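Local structure of methylglyoxal reductase (NADPH-dependent) (Candida albicans SC5314, 6KWS) at residues Phe196-Gln201 against Thr213-Ile218; Ile218-Leu222 against Thr330-Ile334; Trp237-Asp242 against Tyr320-Ser326. The protein probably reduces methylglyoxal with NADPH as the electron donor, as a member of the dihydroflavonol-4-reductase subfamily of NAD(P)-dependent oxidoreductases. The protein carries 1 engineered substitution. All blocks are in the same frame, centred on the assembly; numbering follows the deposited sequence.

Contact 1 of 3, residues Phe196-Gln201 against Thr213-Ile218; sequences FVFGPQ and TSSEII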
loop_
_atom_site.group_PDB
_atom_site.type_symbol
_atom_site.label_atom_id
_atom_site.label_comp_id
_atom_site.label_asym_id
_atom_site.label_seq_id
_atom_site.Cartn_x
_atom_site.Cartn_y
_atom_site.Cartn_z
ATOM N N PHE A 196 -5.903 2.278 -5.122
ATOM C CA PHE A 196 -5.644 0.904 -5.545
ATOM C C PHE A 196 -4.236 0.783 -6.110
ATOM O O PHE A 196 -3.842 1.540 -6.999
ATOM C CB PHE A 196 -6.655 0.441 -6.590
ATOM C CG PHE A 196 -8.044 0.340 -6.075
ATOM C CD1 PHE A 196 -8.407 -0.693 -5.211
ATOM C CD2 PHE A 196 -9.011 1.272 -6.468
ATOM C CE1 PHE A 196 -9.708 -0.782 -4.731
ATOM C CE2 PHE A 196 -10.319 1.186 -5.994
ATOM C CZ PHE A 196 -10.662 0.161 -5.124
ATOM N N VAL A 197 -3.474 -0.168 -5.593
ATOM C CA VAL A 197 -2.071 -0.304 -5.958
ATOM C C VAL A 197 -1.933 -1.341 -7.068
ATOM O O VAL A 197 -2.212 -2.528 -6.863
ATOM C CB VAL A 197 -1.217 -0.682 -4.744
ATOM C CG1 VAL A 197 0.198 -0.855 -5.194
ATOM C CG2 VAL A 197 -1.325 0.384 -3.665
ATOM N N PHE A 198 -1.504 -0.890 -8.244
ATOM C CA PHE A 198 -1.239 -1.729 -9.400
ATOM C C PHE A 198 0.267 -1.903 -9.548
ATOM O O PHE A 198 1.054 -1.303 -8.820
ATOM C CB PHE A 198 -1.814 -1.105 -10.680
ATOM C CG PHE A 198 -3.299 -1.059 -10.725
ATOM C CD1 PHE A 198 -4.055 -1.855 -9.893
ATOM C CD2 PHE A 198 -3.947 -0.212 -11.620
ATOM C CE1 PHE A 198 -5.442 -1.811 -9.937
ATOM C CE2 PHE A 198 -5.343 -0.161 -11.678
ATOM C CZ PHE A 198 -6.089 -0.966 -10.834
ATOM N N GLY A 199 0.670 -2.693 -10.538
ATOM C CA GLY A 199 2.068 -2.813 -10.870
ATOM C C GLY A 199 2.576 -4.216 -10.640
ATOM O O GLY A 199 1.938 -5.028 -9.967
ATOM N N PRO A 200 3.747 -4.522 -11.195
ATOM C CA PRO A 200 4.314 -5.868 -11.052
ATOM C C PRO A 200 4.866 -6.118 -9.656
ATOM O O PRO A 200 5.186 -5.190 -8.909
ATOM C CB PRO A 200 5.443 -5.856 -12.077
ATOM C CG PRO A 200 5.928 -4.404 -11.966
ATOM C CD PRO A 200 4.671 -3.611 -11.896
ATOM N N GLN A 201 5.024 -7.398 -9.328
ATOM C CA GLN A 201 5.801 -7.777 -8.153
ATOM C C GLN A 201 7.305 -7.616 -8.377
ATOM O O GLN A 201 7.801 -7.640 -9.504
ATOM C CB GLN A 201 5.499 -9.217 -7.766
ATOM C CG GLN A 201 4.040 -9.526 -7.773
ATOM C CD GLN A 201 3.669 -10.444 -6.659
ATOM O OE1 GLN A 201 3.767 -11.665 -6.792
ATOM N NE2 GLN A 201 3.242 -9.870 -5.538
ATOM N N THR A 213 -2.959 -9.426 -4.084
ATOM C CA THR A 213 -2.813 -7.979 -4.077
ATOM C C THR A 213 -3.974 -7.314 -4.811
ATOM O O THR A 213 -4.958 -7.950 -5.206
ATOM C CB THR A 213 -1.492 -7.538 -4.734
ATOM O OG1 THR A 213 -1.670 -7.403 -6.159
ATOM C CG2 THR A 213 -0.358 -8.532 -4.461
ATOM N N SER A 214 -3.838 -6.005 -5.026
ATOM C CA SER A 214 -4.835 -5.242 -5.757
ATOM C C SER A 214 -4.695 -5.382 -7.268
ATOM O O SER A 214 -5.616 -5.018 -8.008
ATOM C CB SER A 214 -4.742 -3.775 -5.373
ATOM O OG SER A 214 -5.947 -3.141 -5.733
ATOM N N SER A 215 -3.564 -5.902 -7.741
ATOM C CA SER A 215 -3.431 -6.203 -9.156
ATOM C C SER A 215 -4.386 -7.307 -9.599
ATOM O O SER A 215 -4.519 -7.529 -10.805
ATOM C CB SER A 215 -1.976 -6.586 -9.472
ATOM O OG SER A 215 -1.134 -5.441 -9.621
ATOM N N GLU A 216 -5.066 -7.990 -8.659
ATOM C CA GLU A 216 -6.089 -8.974 -9.007
ATOM C C GLU A 216 -7.240 -8.363 -9.797
ATOM O O GLU A 216 -7.838 -9.055 -10.626
ATOM C CB GLU A 216 -6.622 -9.673 -7.753
ATOM C CG GLU A 216 -7.843 -10.575 -8.000
ATOM C CD GLU A 216 -7.482 -11.934 -8.698
ATOM O OE1 GLU A 216 -6.277 -12.297 -8.779
ATOM O OE2 GLU A 216 -8.414 -12.619 -9.188
ATOM N N ILE A 217 -7.558 -7.085 -9.574
ATOM C CA ILE A 217 -8.458 -6.378 -10.486
ATOM C C ILE A 217 -8.014 -6.588 -11.931
ATOM O O ILE A 217 -8.807 -6.969 -12.801
ATOM C CB ILE A 217 -8.513 -4.887 -10.111
ATOM C CG1 ILE A 217 -8.862 -4.775 -8.632
ATOM C CG2 ILE A 217 -9.502 -4.140 -10.977
ATOM C CD1 ILE A 217 -9.008 -3.383 -8.144
ATOM N N ILE A 218 -6.725 -6.369 -12.193
ATOM C CA ILE A 218 -6.166 -6.587 -13.525
ATOM C C ILE A 218 -6.190 -8.070 -13.878
ATOM O O ILE A 218 -6.606 -8.466 -14.974
ATOM C CB ILE A 218 -4.741 -6.010 -13.582
ATOM C CG1 ILE A 218 -4.819 -4.485 -13.436
ATOM C CG2 ILE A 218 -4.049 -6.417 -14.865
ATOM C CD1 ILE A 218 -3.514 -3.802 -13.165
#
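Val197 and Phe198, at the end of strand 196-198, run past Ser214 and Ser215, and the closest pair of CA atoms is Phe198 CA and Ser215 CA, 5.0 Å apart. Residues Thr213 to Glu216 form a type I turn that leads into helix 216-222, and Ser215 N donates to Thr213 OG1 (2.9 Å) as a capping bond. Strand 196-198, this helix and strand 234-239 make a beta-alpha-beta unit at one border of the Rossmann-type sheet. Val197, an NADPH-binding residue, has its side chain beside Phe12 and Ile13 of the same site, whereas Phe196 and the end of Phe198 reach Ser214, Ile217 and Ile218.

Phe198 has the most surface buried by the contact. Its CG lies anti to the carbonyl carbon (chi1 -68°), which carries the ring across to Ile218. There the CD1 methyl of Ile218 sits over one ring face, 3.9 Å from the centroid of the Phe198 ring, a CH-pi contact displaced toward the ring's rim. The ring edge is met by Ser214 O, 3.7 Å from Phe198 CE1, and by the CD1 methyl of Ile217. Phe268 adds an edge-to-face ring contact from outside the two segments.

Ile217 also serves Phe196: its CD1 lies over the face of that ring, 4.0 Å from Phe196 CD1, and the two side chains cross at about a right angle. Ser214 OG approaches the edge of the same ring, near its plane.

Beyond the strand, Gly199 adopts a positive phi and turns its carbonyl toward the serine. The hydroxyl of Ser215 donates to it, Ser215 OG to Gly199 O at 3.1 Å, with a C=O...OG angle of 131° and the donor tilted 25° out of the carbonyl plane.

Contact 2 of 3, residues Ile218-Leu222 against Thr330-Ile334; sequences INSIL and TVEQI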
loop_
_atom_site.group_PDB
_atom_site.type_symbol
_atom_site.label_atom_id
_atom_site.label_comp_id
_atom_site.label_asym_id
_atom_site.label_seq_id
_atom_site.Cartn_x
_atom_site.Cartn_y
_atom_site.Cartn_z
ATOM N N ILE A 218 -6.725 -6.369 -12.193
ATOM C CA ILE A 218 -6.166 -6.587 -13.525
ATOM C C ILE A 218 -6.190 -8.070 -13.878
ATOM O O ILE A 218 -6.606 -8.466 -14.974
ATOM C CB ILE A 218 -4.741 -6.010 -13.582
ATOM C CG1 ILE A 218 -4.819 -4.485 -13.436
ATOM C CG2 ILE A 218 -4.049 -6.417 -14.865
ATOM C CD1 ILE A 218 -3.514 -3.802 -13.165
ATOM N N ASN A 219 -5.739 -8.911 -12.945
ATOM C CA ASN A 219 -5.729 -10.354 -13.161
ATOM C C ASN A 219 -7.119 -10.882 -13.495
ATOM O O ASN A 219 -7.266 -11.757 -14.356
ATOM C CB ASN A 219 -5.184 -11.056 -11.916
ATOM C CG ASN A 219 -4.597 -12.407 -12.228
ATOM O OD1 ASN A 219 -4.146 -12.643 -13.340
ATOM N ND2 ASN A 219 -4.617 -13.308 -11.257
ATOM N N SER A 220 -8.153 -10.369 -12.819
ATOM C CA SER A 220 -9.492 -10.896 -13.036
ATOM C C SER A 220 -9.979 -10.611 -14.455
ATOM O O SER A 220 -10.763 -11.394 -15.007
ATOM C CB SER A 220 -10.449 -10.321 -11.998
ATOM O OG SER A 220 -10.818 -9.001 -12.346
ATOM N N ILE A 221 -9.507 -9.518 -15.070
ATOM C CA ILE A 221 -9.766 -9.286 -16.493
ATOM C C ILE A 221 -9.229 -10.439 -17.339
ATOM O O ILE A 221 -9.891 -10.900 -18.278
ATOM C CB ILE A 221 -9.154 -7.954 -16.956
ATOM C CG1 ILE A 221 -9.718 -6.755 -16.187
ATOM C CG2 ILE A 221 -9.329 -7.797 -18.444
ATOM C CD1 ILE A 221 -11.197 -6.658 -16.217
ATOM N N LEU A 222 -8.017 -10.914 -17.036
ATOM C CA LEU A 222 -7.396 -11.933 -17.881
ATOM C C LEU A 222 -8.125 -13.267 -17.845
ATOM O O LEU A 222 -7.865 -14.112 -18.704
ATOM C CB LEU A 222 -5.934 -12.156 -17.483
ATOM C CG LEU A 222 -5.035 -10.936 -17.643
ATOM C CD1 LEU A 222 -3.621 -11.220 -17.214
ATOM C CD2 LEU A 222 -5.070 -10.477 -19.070
ATOM N N THR A 330 2.372 -5.093 -15.465
ATOM C CA THR A 330 1.730 -6.090 -14.618
ATOM C C THR A 330 1.325 -7.312 -15.428
ATOM O O THR A 330 1.602 -8.454 -15.035
ATOM C CB THR A 330 0.502 -5.485 -13.932
ATOM O OG1 THR A 330 0.871 -4.282 -13.259
ATOM C CG2 THR A 330 -0.121 -6.455 -12.930
ATOM N N VAL A 331 0.625 -7.082 -16.540
ATOM C CA VAL A 331 0.170 -8.193 -17.361
ATOM C C VAL A 331 1.365 -8.965 -17.909
ATOM O O VAL A 331 1.373 -10.207 -17.902
ATOM C CB VAL A 331 -0.749 -7.685 -18.491
ATOM C CG1 VAL A 331 -1.125 -8.839 -19.442
ATOM C CG2 VAL A 331 -1.986 -7.051 -17.914
ATOM N N GLU A 332 2.385 -8.241 -18.400
ATOM C CA GLU A 332 3.572 -8.885 -18.951
ATOM C C GLU A 332 4.136 -9.876 -17.953
ATOM O O GLU A 332 4.407 -11.037 -18.280
ATOM C CB GLU A 332 4.626 -7.836 -19.307
ATOM C CG GLU A 332 5.538 -8.230 -20.471
ATOM C CD GLU A 332 6.925 -7.560 -20.421
ATOM O OE1 GLU A 332 7.762 -7.849 -21.318
ATOM O OE2 GLU A 332 7.183 -6.758 -19.484
ATOM N N GLN A 333 4.253 -9.439 -16.702
ATOM C CA GLN A 333 4.798 -10.294 -15.664
ATOM C C GLN A 333 3.930 -11.522 -15.457
ATOM O O GLN A 333 4.428 -12.643 -15.453
ATOM C CB GLN A 333 4.933 -9.493 -14.386
ATOM C CG GLN A 333 5.859 -10.080 -13.372
ATOM C CD GLN A 333 5.733 -9.372 -12.050
ATOM O OE1 GLN A 333 4.640 -8.971 -11.648
ATOM N NE2 GLN A 333 6.851 -9.189 -11.373
ATOM N N ILE A 334 2.624 -11.333 -15.312
ATOM C CA ILE A 334 1.718 -12.460 -15.103
ATOM C C ILE A 334 1.800 -13.444 -16.265
ATOM O O ILE A 334 1.920 -14.659 -16.069
ATOM C CB ILE A 334 0.275 -11.957 -14.914
ATOM C CG1 ILE A 334 0.158 -11.049 -13.686
ATOM C CG2 ILE A 334 -0.696 -13.122 -14.856
ATOM C CD1 ILE A 334 -1.259 -10.522 -13.436
#
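Ile218 meets Val331 methyl to methyl, Ile218 CG2 lying 3.7 Å from Val331 CG2, the closest apolar touch between helix 216-222 and helix 323-337. Ile218 and Ile334 have equal shares of buried surface, the largest in this contact, with Leu222 and Val331 close behind. The axes of the two short segments approach to 10.7 Å at a signed crossing angle of -58°, and side chains make the contact.

From Ile218, CD1 points to Thr330 CG2, a looser 4.3 Å contact. Val331 is spread over two partners: CG2 faces Ile218, and CG1 lies 4.1 Å from Leu222 CD1. One turn further along the second helix, Ile334 offers its CG2 to the same Leu222 methyl, at 4.2 Å from Leu222 CD1. Leu222 CD1 thus touches both Val331 and Ile334.

Ile334 has a second neighbour in Asn219, whose CG is anti to the backbone N (chi1 -156°); this brings OD1 to 3.6 Å from Ile334 CD1, a polar atom against a methyl. The amide is anchored from its other end, since Asn219 ND2 donates to Glu216 OE1 and Gln209 O. Thr330 likewise spends its OG1 within its own helix, bonding Ser326 O, and turns its methyl to the interface.

Helix 270-280 adds Leu273 against Ile218 and Ile277 against Val331. The result is an oblique helix-helix apolar contact, with the C-terminal helix packed against the helix of a beta-alpha-beta unit of the Rossmann-type fold.

Contact 3 of 3, residues Trp237-Asp242 against Tyr320-Ser326; sequences WVDVRD and YYNLEQS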
loop_
_atom_site.group_PDB
_atom_site.type_symbol
_atom_site.label_atom_id
_atom_site.label_comp_id
_atom_site.label_asym_id
_atom_site.label_seq_id
_atom_site.Cartn_x
_atom_site.Cartn_y
_atom_site.Cartn_z
ATOM N N TRP A 237 -5.874 4.873 -8.801
ATOM C CA TRP A 237 -4.851 3.847 -8.790
ATOM C C TRP A 237 -3.506 4.550 -8.713
ATOM O O TRP A 237 -3.394 5.747 -8.989
ATOM C CB TRP A 237 -4.938 2.960 -10.047
ATOM C CG TRP A 237 -4.507 3.757 -11.227
ATOM C CD1 TRP A 237 -5.267 4.621 -11.965
ATOM C CD2 TRP A 237 -3.174 3.856 -11.738
ATOM N NE1 TRP A 237 -4.488 5.240 -12.919
ATOM C CE2 TRP A 237 -3.200 4.784 -12.799
ATOM C CE3 TRP A 237 -1.961 3.244 -11.399
ATOM C CZ2 TRP A 237 -2.063 5.111 -13.523
ATOM C CZ3 TRP A 237 -0.843 3.561 -12.121
ATOM C CH2 TRP A 237 -0.898 4.491 -13.175
ATOM N N VAL A 238 -2.479 3.786 -8.363
ATOM C CA VAL A 238 -1.103 4.269 -8.372
ATOM C C VAL A 238 -0.216 3.041 -8.494
ATOM O O VAL A 238 -0.565 1.965 -8.001
ATOM C CB VAL A 238 -0.807 5.089 -7.097
ATOM C CG1 VAL A 238 -1.041 4.224 -5.885
ATOM C CG2 VAL A 238 0.599 5.608 -7.093
ATOM N N ASP A 239 0.908 3.183 -9.193
ATOM C CA ASP A 239 1.812 2.053 -9.373
ATOM C C ASP A 239 2.583 1.776 -8.084
ATOM O O ASP A 239 2.994 2.701 -7.375
ATOM C CB ASP A 239 2.779 2.325 -10.529
ATOM C CG ASP A 239 3.667 1.125 -10.857
ATOM O OD1 ASP A 239 4.714 0.919 -10.188
ATOM O OD2 ASP A 239 3.325 0.396 -11.808
ATOM N N VAL A 240 2.792 0.482 -7.804
ATOM C CA VAL A 240 3.412 0.026 -6.561
ATOM C C VAL A 240 4.826 0.564 -6.415
ATOM O O VAL A 240 5.283 0.831 -5.294
ATOM C CB VAL A 240 3.402 -1.515 -6.499
ATOM C CG1 VAL A 240 4.181 -2.088 -7.656
ATOM C CG2 VAL A 240 3.961 -2.024 -5.165
ATOM N N ARG A 241 5.542 0.727 -7.531
ATOM C CA ARG A 241 6.912 1.217 -7.468
ATOM C C ARG A 241 6.966 2.672 -7.007
ATOM O O ARG A 241 7.887 3.064 -6.278
ATOM C CB ARG A 241 7.568 1.029 -8.830
ATOM C CG ARG A 241 7.845 -0.438 -9.116
ATOM C CD ARG A 241 8.082 -0.703 -10.583
ATOM N NE ARG A 241 6.915 -0.358 -11.392
ATOM C CZ ARG A 241 6.817 -0.596 -12.699
ATOM N NH1 ARG A 241 7.810 -1.192 -13.346
ATOM N NH2 ARG A 241 5.720 -0.253 -13.360
ATOM N N ASP A 242 5.979 3.485 -7.401
ATOM C CA ASP A 242 5.915 4.860 -6.905
ATOM C C ASP A 242 5.499 4.914 -5.439
ATOM O O ASP A 242 5.964 5.777 -4.687
ATOM C CB ASP A 242 4.970 5.673 -7.783
ATOM C CG ASP A 242 5.438 5.710 -9.226
ATOM O OD1 ASP A 242 6.689 5.736 -9.408
ATOM O OD2 ASP A 242 4.588 5.687 -10.163
ATOM N N TYR A 320 5.386 9.834 -11.886
ATOM C CA TYR A 320 4.767 8.527 -11.701
ATOM C C TYR A 320 4.659 7.789 -13.026
ATOM O O TYR A 320 4.522 8.405 -14.092
ATOM C CB TYR A 320 3.352 8.656 -11.141
ATOM C CG TYR A 320 3.188 9.305 -9.781
ATOM C CD1 TYR A 320 4.273 9.588 -8.956
ATOM C CD2 TYR A 320 1.922 9.610 -9.319
ATOM C CE1 TYR A 320 4.085 10.174 -7.721
ATOM C CE2 TYR A 320 1.730 10.185 -8.107
ATOM C CZ TYR A 320 2.802 10.467 -7.311
ATOM O OH TYR A 320 2.544 11.043 -6.097
ATOM N N TYR A 321 4.679 6.458 -12.952
ATOM C CA TYR A 321 4.187 5.653 -14.069
ATOM C C TYR A 321 2.751 6.048 -14.422
ATOM O O TYR A 321 1.996 6.550 -13.581
ATOM C CB TYR A 321 4.220 4.172 -13.713
ATOM C CG TYR A 321 5.591 3.573 -13.585
ATOM C CD1 TYR A 321 6.248 3.076 -14.698
ATOM C CD2 TYR A 321 6.223 3.469 -12.348
ATOM C CE1 TYR A 321 7.497 2.506 -14.589
ATOM C CE2 TYR A 321 7.489 2.901 -12.228
ATOM C CZ TYR A 321 8.114 2.418 -13.358
ATOM O OH TYR A 321 9.365 1.832 -13.297
ATOM N N ASN A 322 2.356 5.811 -15.674
ATOM C CA ASN A 322 0.967 6.043 -16.056
ATOM C C ASN A 322 0.219 4.707 -16.147
ATOM O O ASN A 322 0.802 3.628 -15.965
ATOM C CB ASN A 322 0.879 6.837 -17.361
ATOM C CG ASN A 322 1.463 6.089 -18.570
ATOM O OD1 ASN A 322 1.307 4.871 -18.726
ATOM N ND2 ASN A 322 2.121 6.839 -19.448
ATOM N N LEU A 323 -1.090 4.782 -16.439
ATOM C CA LEU A 323 -1.913 3.571 -16.474
ATOM C C LEU A 323 -1.336 2.530 -17.429
ATOM O O LEU A 323 -1.191 1.355 -17.062
ATOM C CB LEU A 323 -3.351 3.891 -16.872
ATOM C CG LEU A 323 -4.496 3.275 -16.056
ATOM C CD1 LEU A 323 -5.641 2.877 -16.945
ATOM C CD2 LEU A 323 -4.083 2.121 -15.154
ATOM N N GLU A 324 -1.006 2.939 -18.663
ATOM C CA GLU A 324 -0.569 1.959 -19.657
ATOM C C GLU A 324 0.719 1.264 -19.222
ATOM O O GLU A 324 0.821 0.038 -19.317
ATOM C CB GLU A 324 -0.400 2.618 -21.036
ATOM C CG GLU A 324 0.221 1.711 -22.150
ATOM C CD GLU A 324 1.766 1.654 -22.132
ATOM O OE1 GLU A 324 2.331 0.530 -22.247
ATOM O OE2 GLU A 324 2.412 2.729 -21.988
ATOM N N GLN A 325 1.712 2.014 -18.747
ATOM C CA GLN A 325 2.927 1.362 -18.274
ATOM C C GLN A 325 2.613 0.400 -17.143
ATOM O O GLN A 325 3.021 -0.766 -17.165
ATOM C CB GLN A 325 3.954 2.396 -17.816
ATOM C CG GLN A 325 4.087 3.538 -18.765
ATOM C CD GLN A 325 5.088 4.562 -18.311
ATOM O OE1 GLN A 325 4.830 5.330 -17.377
ATOM N NE2 GLN A 325 6.241 4.592 -18.973
ATOM N N SER A 326 1.866 0.879 -16.152
ATOM C CA SER A 326 1.592 0.083 -14.969
ATOM C C SER A 326 0.821 -1.176 -15.334
ATOM O O SER A 326 1.173 -2.284 -14.907
ATOM C CB SER A 326 0.824 0.931 -13.956
ATOM O OG SER A 326 0.814 0.313 -12.679
#
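The guanidinium of Arg241 lies flat on the ring of Tyr321, centres 3.7 Å apart and planes 3° from parallel, while its edge is held by Asp239. The stack is also a cation-pi contact, with CZ over the ring face. Arg241 grips the carboxylate in a side-on salt bridge: NE reaches Asp239 OD1 at 2.8 Å in an almost straight bond of 177°, and NH2 reaches Asp239 OD2. These paired bonds fix the guanidinium's rotation and hold it parallel to the ring; Arg241 NH2 also makes a second salt bridge, to Asp329.

Asp239 stands at the junction of strand 234-239 and helix 240-252 in the Rossmann-type sheet, as the N-cap of that helix. Arg241 N meets OD1 from the face opposite to NE. On the other oxygen, Ser326 OG donates to Asp239 OD2 (2.7 Å), arriving on the anti side, so each carboxylate oxygen has two donors.

Asp242 binds the loop just before the second helix: Tyr321 N donates to the syn side of Asp242 OD2 at 2.9 Å. That helix starts with a capping box, Gln325 N to Asn322 OD1 and Asn322 N to Gln325 OE1. At its start, Leu323 CD2 lies over one face of the Trp237 indole, 3.8 Å from the centroid of the five-membered ring. A chi1 of 70° sets the Trp237 CG between its backbone N and carbonyl carbon, bringing an indole face against Leu323.

Contacts 1 and 2 share Ile218, and their centres are about 8 Å apart; a probable hydrogen bond from Gln333 NE2 to Gln201 O (2.6 Å) joins them further. Contact 3 lies about 10 Å from contact 1, centre to centre, and is tied to it through neighbouring strands 196-198 and 234-239, with Val240 N 2.7 Å from Phe198 O. The centres of contacts 2 and 3 are about 14 Å apart, and both draw on helix 323-337, at different points along it. Contact 1 holds Val197 of the NADPH site; the side chains of Asp239 and Thr330 are about 7 Å and 9 Å from that of Val197, respectively, while no cofactor is bound in this model.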